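Putative mandelate racemase/muconate lactonizing enzyme (Bordetella bronchiseptica, PDB 3DDM) is of uncharacterised function but belongs to the mandelate racemase/muconate lactonizing group of the enolase superfamily, with an N-terminal capping domain and a modified TIM barrel. Local coordinates at residues V76-L81 with H95-T100; A215-Q220 with E245-P251; G311-Q317 with R345-A351. The protein carries 1 engineered substitution. All coordinates share one frame; numbering follows the deposited sequence.

Contact 1: residues V76-L81 with H95-T100; sequences VLAPLL and HLEART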
# COMPACT_ATOMS: atom_id res chain seq x y z
N VAL A 76 1.80 15.02 3.17
CA VAL A 76 1.51 14.33 4.42
C VAL A 76 2.63 14.34 5.46
O VAL A 76 2.40 14.66 6.62
CB VAL A 76 1.10 12.88 4.14
CG1 VAL A 76 1.10 12.06 5.42
CG2 VAL A 76 -0.27 12.86 3.49
N LEU A 77 3.84 13.99 5.04
CA LEU A 77 4.96 13.94 5.97
C LEU A 77 5.58 15.30 6.25
O LEU A 77 6.02 15.56 7.36
CB LEU A 77 6.03 13.00 5.43
CG LEU A 77 5.57 11.58 5.09
CD1 LEU A 77 6.63 10.91 4.26
CD2 LEU A 77 5.28 10.80 6.35
N ALA A 78 5.63 16.17 5.24
CA ALA A 78 6.24 17.50 5.41
C ALA A 78 5.61 18.28 6.57
O ALA A 78 6.32 18.76 7.45
CB ALA A 78 6.14 18.30 4.11
N PRO A 79 4.26 18.41 6.57
CA PRO A 79 3.55 19.14 7.63
C PRO A 79 3.85 18.58 9.02
O PRO A 79 4.08 19.34 9.97
CB PRO A 79 2.09 18.95 7.25
CG PRO A 79 2.14 18.87 5.75
CD PRO A 79 3.33 17.97 5.52
N LEU A 80 3.85 17.26 9.16
CA LEU A 80 4.16 16.67 10.45
C LEU A 80 5.56 17.11 10.86
O LEU A 80 5.79 17.61 11.96
CB LEU A 80 4.12 15.14 10.36
CG LEU A 80 2.76 14.47 10.20
CD1 LEU A 80 2.95 12.97 10.07
CD2 LEU A 80 1.89 14.78 11.41
N LEU A 81 6.49 16.92 9.94
CA LEU A 81 7.89 17.25 10.14
C LEU A 81 8.18 18.72 10.49
O LEU A 81 8.98 19.01 11.38
CB LEU A 81 8.66 16.85 8.88
CG LEU A 81 10.03 16.20 9.00
CD1 LEU A 81 9.99 15.02 9.98
CD2 LEU A 81 10.46 15.75 7.60
N HIS A 95 8.16 9.58 15.22
CA HIS A 95 6.99 10.45 15.23
C HIS A 95 6.20 10.24 13.94
O HIS A 95 4.98 10.12 13.98
CB HIS A 95 7.41 11.91 15.36
CG HIS A 95 6.25 12.87 15.41
ND1 HIS A 95 6.02 13.80 14.42
CD2 HIS A 95 5.27 13.03 16.32
CE1 HIS A 95 4.94 14.50 14.72
NE2 HIS A 95 4.46 14.05 15.86
N LEU A 96 6.91 10.17 12.81
CA LEU A 96 6.27 10.00 11.52
C LEU A 96 5.55 8.68 11.37
O LEU A 96 4.48 8.62 10.76
CB LEU A 96 7.29 10.17 10.38
CG LEU A 96 7.80 11.60 10.20
CD1 LEU A 96 8.60 11.68 8.92
CD2 LEU A 96 6.63 12.57 10.16
N GLU A 97 6.13 7.61 11.92
CA GLU A 97 5.48 6.31 11.85
C GLU A 97 4.18 6.35 12.65
O GLU A 97 3.10 6.03 12.14
CB GLU A 97 6.38 5.19 12.40
CG GLU A 97 7.52 4.80 11.48
CD GLU A 97 8.08 3.41 11.78
OE1 GLU A 97 8.53 3.17 12.93
OE2 GLU A 97 8.07 2.54 10.87
N ALA A 98 4.28 6.77 13.91
CA ALA A 98 3.13 6.85 14.80
C ALA A 98 2.01 7.74 14.27
O ALA A 98 0.83 7.40 14.39
CB ALA A 98 3.57 7.34 16.18
N ARG A 99 2.38 8.88 13.70
CA ARG A 99 1.39 9.82 13.19
C ARG A 99 0.81 9.44 11.83
O ARG A 99 -0.03 10.17 11.30
CB ARG A 99 1.99 11.23 13.12
CG ARG A 99 2.35 11.83 14.49
CD ARG A 99 1.10 12.15 15.30
NE ARG A 99 0.29 13.16 14.61
CZ ARG A 99 0.35 14.47 14.86
NH1 ARG A 99 1.19 14.93 15.79
NH2 ARG A 99 -0.40 15.32 14.15
N THR A 100 1.24 8.31 11.25
CA THR A 100 0.70 7.89 9.96
C THR A 100 0.23 6.45 10.01
O THR A 100 -0.24 5.91 9.01
CB THR A 100 1.74 8.01 8.79
OG1 THR A 100 2.85 7.12 9.02
CG2 THR A 100 2.23 9.42 8.67
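T100 OG1 donates a hydrogen bond of 2.8 Å to L96 O, a carbonyl of the last turn of helix 89-98. The hydroxyl lies 19° off the plane of that carbonyl. This bond fixes the rotation of T100 about its first torsion (chi1 64°). The methyl CG2 then takes the place anti to the carbonyl carbon and faces helix 65-81. There CG2 meets L80 CD1 at 3.9 Å and L77 CD2 at 4.1 Å, with V76 CG1 a little farther out.

L80 has the largest share of the contact, with L96 next. The side chains of L80 and L96 run past each other in opposite directions, and L80 CB comes to 3.6 Å from L96 CD2. The two methyls of L80 continue toward R99, just past the end of helix 89-98. CD1 packs on R99 CB at 3.6 Å. CD2 lies over one face of the R99 guanidinium, off its centre, 3.6 Å from R99 NH2. R99 is bent at its second and third torsions, and its CG also sits over one face of the H95 ring. The carbonyl L80 O approaches that ring at its edge, 4.2 Å from H95 CE1.

Deeper in, L81 CD1 meets L96 CD1 at 3.8 Å, the two side chains at about a right angle. L77 and L81 also touch L120 on helix 110-131. No hydrogen bond joins the two segments. Apolar packing between successive helices of this kind belongs to the helical part of the capping domain that precedes the barrel in the enolase superfamily.

Contact 2: residues A215-Q220 with E245-P251; sequences ARQMAQ and ELAQAAP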
# COMPACT_ATOMS: atom_id res chain seq x y z
N ALA A 215 11.44 -24.32 -5.14
CA ALA A 215 12.63 -23.75 -4.52
C ALA A 215 13.54 -24.86 -4.03
O ALA A 215 14.75 -24.81 -4.22
CB ALA A 215 12.23 -22.85 -3.37
N ARG A 216 12.95 -25.87 -3.38
CA ARG A 216 13.71 -27.01 -2.88
C ARG A 216 14.44 -27.64 -4.05
O ARG A 216 15.65 -27.85 -4.01
CB ARG A 216 12.78 -28.06 -2.25
CG ARG A 216 12.23 -27.72 -0.87
CD ARG A 216 11.36 -28.88 -0.35
NE ARG A 216 12.11 -30.14 -0.26
CZ ARG A 216 12.72 -30.59 0.83
NH1 ARG A 216 12.68 -29.90 1.96
NH2 ARG A 216 13.39 -31.73 0.79
N GLN A 217 13.68 -27.92 -5.10
CA GLN A 217 14.21 -28.52 -6.32
C GLN A 217 15.34 -27.69 -6.92
O GLN A 217 16.43 -28.20 -7.17
CB GLN A 217 13.10 -28.68 -7.35
CG GLN A 217 13.55 -29.25 -8.66
CD GLN A 217 12.55 -28.96 -9.77
OE1 GLN A 217 11.40 -29.40 -9.72
NE2 GLN A 217 13.00 -28.19 -10.76
N MET A 218 15.09 -26.40 -7.14
CA MET A 218 16.11 -25.52 -7.73
C MET A 218 17.30 -25.29 -6.81
O MET A 218 18.45 -25.32 -7.26
CB MET A 218 15.50 -24.18 -8.12
CG MET A 218 14.63 -24.22 -9.36
SD MET A 218 15.48 -24.77 -10.86
CE MET A 218 16.65 -23.42 -11.10
N ALA A 219 17.05 -25.06 -5.52
CA ALA A 219 18.15 -24.83 -4.59
C ALA A 219 19.13 -26.00 -4.64
O ALA A 219 20.32 -25.84 -4.38
CB ALA A 219 17.62 -24.65 -3.19
N GLN A 220 18.61 -27.17 -4.99
CA GLN A 220 19.41 -28.39 -5.09
C GLN A 220 20.24 -28.38 -6.37
O GLN A 220 21.45 -28.60 -6.34
CB GLN A 220 18.49 -29.61 -5.10
CG GLN A 220 18.83 -30.69 -4.08
CD GLN A 220 18.38 -30.33 -2.67
OE1 GLN A 220 17.19 -30.15 -2.41
NE2 GLN A 220 19.34 -30.23 -1.76
N GLU A 245 11.74 -24.88 6.29
CA GLU A 245 11.95 -26.10 5.53
C GLU A 245 12.93 -25.89 4.39
O GLU A 245 13.87 -26.67 4.22
CB GLU A 245 10.64 -26.61 4.95
CG GLU A 245 10.77 -28.00 4.36
CD GLU A 245 9.60 -28.41 3.50
OE1 GLU A 245 8.43 -28.28 3.96
OE2 GLU A 245 9.85 -28.86 2.36
N LEU A 246 12.72 -24.85 3.61
CA LEU A 246 13.61 -24.57 2.48
C LEU A 246 15.04 -24.35 2.96
O LEU A 246 15.99 -24.86 2.36
CB LEU A 246 13.13 -23.32 1.72
CG LEU A 246 13.95 -22.97 0.47
CD1 LEU A 246 13.90 -24.12 -0.52
CD2 LEU A 246 13.40 -21.70 -0.16
N ALA A 247 15.19 -23.60 4.04
CA ALA A 247 16.51 -23.30 4.58
C ALA A 247 17.30 -24.57 4.86
O ALA A 247 18.49 -24.64 4.57
CB ALA A 247 16.37 -22.47 5.85
N GLN A 248 16.63 -25.59 5.40
CA GLN A 248 17.29 -26.85 5.72
C GLN A 248 17.64 -27.65 4.47
O GLN A 248 18.69 -28.30 4.40
CB GLN A 248 16.40 -27.73 6.60
CG GLN A 248 15.85 -27.07 7.84
CD GLN A 248 15.02 -28.04 8.67
OE1 GLN A 248 14.30 -28.88 8.12
NE2 GLN A 248 15.12 -27.92 10.00
N ALA A 249 16.76 -27.62 3.48
CA ALA A 249 16.98 -28.35 2.25
C ALA A 249 17.97 -27.68 1.30
O ALA A 249 18.55 -28.34 0.44
CB ALA A 249 15.65 -28.56 1.52
N ALA A 250 18.17 -26.38 1.45
CA ALA A 250 19.08 -25.67 0.57
C ALA A 250 20.55 -25.86 0.93
O ALA A 250 20.92 -25.85 2.11
CB ALA A 250 18.74 -24.19 0.54
N PRO A 251 21.40 -26.06 -0.08
CA PRO A 251 22.84 -26.26 0.10
C PRO A 251 23.50 -24.93 0.43
O PRO A 251 24.55 -24.89 1.08
CB PRO A 251 23.31 -26.76 -1.27
CG PRO A 251 22.03 -27.14 -1.99
CD PRO A 251 21.03 -26.15 -1.50
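R216 is bent at its third torsion (chi3 58°), while E245 has its CG anti to the backbone N (chi1 -170°) and is extended beyond it. These torsions bring the guanidinium and the carboxylate together, with the side chains crossing at about a right angle. R216 NH1 and E245 OE2 form a salt bridge of 3.0 Å. Its hydrogen bond is weak, because the N-H does not point well at the oxygen. The carboxylate oxygen stands oblique to the guanidinium. A249 CB covers one face of the same group, off its centre, 3.3 Å from R216 NH1.

The two helices, 212-222 and 240-249, are neighbours in the outer ring of the beta/alpha barrel. Strand 229-231 lies between them in the chain. Their short segments run nearly parallel, 22° apart, with axes 9.5 Å from each other.

On the buried side L246 meets A215. Its CD1 is 3.5 Å from A215 CB, and both residues also touch L234. L246 reaches L254 of strand 254-256 as well. Farther along, A219 CB meets A250 CB at 3.9 Å, just where helix 240-249 gives way to a loop. P251 follows, and its CD and CG lie against A219 O. On the exposed side Q220 NE2 donates to A249 O at 3.0 Å, nearly along the C=O axis, and so holds a carbonyl at the end of the helix.

Contact 3: residues G311-Q317 with R345-A351; sequences GAGIGLQ and RSLLSPA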
# COMPACT_ATOMS: atom_id res chain seq x y z
N GLY A 311 18.17 1.75 -7.06
CA GLY A 311 17.57 3.01 -7.44
C GLY A 311 18.62 3.98 -7.95
O GLY A 311 19.57 3.57 -8.61
N ALA A 312 18.45 5.26 -7.62
CA ALA A 312 19.39 6.30 -8.04
C ALA A 312 20.60 6.37 -7.11
O ALA A 312 20.68 5.62 -6.13
CB ALA A 312 18.67 7.65 -8.08
N GLY A 313 21.52 7.28 -7.41
CA GLY A 313 22.74 7.42 -6.64
C GLY A 313 22.65 7.77 -5.16
O GLY A 313 23.40 7.21 -4.35
N ILE A 314 21.76 8.68 -4.80
CA ILE A 314 21.63 9.09 -3.41
C ILE A 314 21.38 7.90 -2.49
O ILE A 314 22.05 7.73 -1.47
CB ILE A 314 20.50 10.13 -3.23
CG1 ILE A 314 20.84 11.39 -4.03
CG2 ILE A 314 20.34 10.50 -1.77
CD1 ILE A 314 22.10 12.09 -3.58
N GLY A 315 20.41 7.07 -2.86
CA GLY A 315 20.07 5.91 -2.06
C GLY A 315 21.22 4.93 -2.00
O GLY A 315 21.46 4.31 -0.97
N LEU A 316 21.93 4.79 -3.11
CA LEU A 316 23.07 3.88 -3.16
C LEU A 316 24.18 4.36 -2.22
O LEU A 316 24.76 3.56 -1.49
CB LEU A 316 23.62 3.76 -4.59
CG LEU A 316 24.81 2.81 -4.69
CD1 LEU A 316 24.40 1.43 -4.19
CD2 LEU A 316 25.31 2.73 -6.13
N GLN A 317 24.48 5.66 -2.27
CA GLN A 317 25.52 6.23 -1.41
C GLN A 317 25.10 6.01 0.05
O GLN A 317 25.93 5.65 0.89
CB GLN A 317 25.71 7.72 -1.70
CG GLN A 317 26.40 8.04 -3.06
CD GLN A 317 27.94 7.99 -3.01
OE1 GLN A 317 28.59 7.49 -3.94
NE2 GLN A 317 28.52 8.52 -1.93
N ARG A 345 21.72 6.89 -11.33
CA ARG A 345 22.59 6.30 -10.32
C ARG A 345 24.03 6.80 -10.48
O ARG A 345 24.66 7.23 -9.52
CB ARG A 345 22.62 4.78 -10.42
CG ARG A 345 23.59 4.15 -9.41
CD ARG A 345 24.49 3.13 -10.07
NE ARG A 345 23.71 2.31 -10.99
CZ ARG A 345 24.20 1.74 -12.08
NH1 ARG A 345 25.48 1.89 -12.40
NH2 ARG A 345 23.38 1.06 -12.87
N SER A 346 24.55 6.74 -11.71
CA SER A 346 25.92 7.16 -11.99
C SER A 346 26.22 8.63 -11.75
O SER A 346 27.32 8.97 -11.30
CB SER A 346 26.29 6.81 -13.43
OG SER A 346 26.16 5.42 -13.66
N LEU A 347 25.26 9.50 -12.04
CA LEU A 347 25.48 10.92 -11.86
C LEU A 347 25.40 11.31 -10.38
O LEU A 347 25.72 12.44 -10.02
CB LEU A 347 24.45 11.71 -12.69
CG LEU A 347 24.51 11.53 -14.22
CD1 LEU A 347 23.29 12.12 -14.88
CD2 LEU A 347 25.75 12.18 -14.79
N LEU A 348 25.01 10.38 -9.52
CA LEU A 348 24.89 10.71 -8.10
C LEU A 348 25.63 9.78 -7.16
O LEU A 348 25.33 9.76 -5.96
CB LEU A 348 23.41 10.74 -7.71
CG LEU A 348 22.57 11.83 -8.36
CD1 LEU A 348 21.08 11.55 -8.14
CD2 LEU A 348 22.96 13.16 -7.76
N SER A 349 26.58 9.01 -7.66
CA SER A 349 27.32 8.13 -6.78
C SER A 349 28.81 8.14 -7.07
O SER A 349 29.35 7.22 -7.68
CB SER A 349 26.78 6.70 -6.87
OG SER A 349 26.68 6.29 -8.22
N PRO A 350 29.50 9.21 -6.64
CA PRO A 350 30.95 9.38 -6.83
C PRO A 350 31.82 8.32 -6.19
O PRO A 350 32.98 8.16 -6.57
CB PRO A 350 31.22 10.79 -6.28
CG PRO A 350 30.05 11.07 -5.39
CD PRO A 350 28.90 10.45 -6.13
N ALA A 351 31.28 7.60 -5.22
CA ALA A 351 32.07 6.56 -4.56
C ALA A 351 32.46 5.50 -5.58
O ALA A 351 33.47 4.81 -5.43
CB ALA A 351 31.27 5.93 -3.42
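G313 and R345 meet backbone to backbone at the tight centre of this contact, with G313 CA and R345 CA 3.8 Å apart. G313 has no side chain, and this lets the first turn of helix 313-325 press on the backbone of 345-351. L348 CB reaches G313 CA at 3.6 Å. L348 CD1 packs on I314 CG1 at 4.1 Å. L316 CD2 lies against the chain of R345, 4.0 Å from its CG.

R345 O, just before the S346-S349 turn, accepts from L348 N and, at 2.6 Å, from S349 OG. The two donors come from opposite faces of the carbonyl plane. S349 OG stands well above that plane.

On the side where P350 is exposed to solvent, the link is polar rather than apolar. Q317 bends at its second torsion (chi2 -84°), which turns its amide toward 349-351. A351 N then donates to Q317 OE1 at 3.0 Å (N-H...O angle 158°). The other end of the amide is also held, since Q317 NE2 bonds to L368 O.

E56, at the end of strand 52-56, accepts from A312 N and G315 N at the start of the helix. L316 and R345 rest on V337 of the barrel strand 334-338. I314 and L348 touch L42 of strand 37-46, and L348 also meets L377 of helix 374-380.

Overall arrangement
The contacts follow one another along the chain in the order 1, 2, 3, and none touches another. Contact 1 joins helices 65-81 and 89-98 of the N-terminal domain. Contacts 2 and 3 both belong to the barrel domain but lie on opposite sides of the chain's centre, with their own centres about 35 Å apart. Contact 1 is about 42 Å from contact 2 and about 26 Å from contact 3, centre to centre. Contact 2 ties two neighbouring outer helices far from the middle. Contact 3 is the most central, and there the barrel meets strands 37-46 and 52-56 of the N-terminal sheet. It therefore sits where the two domains join.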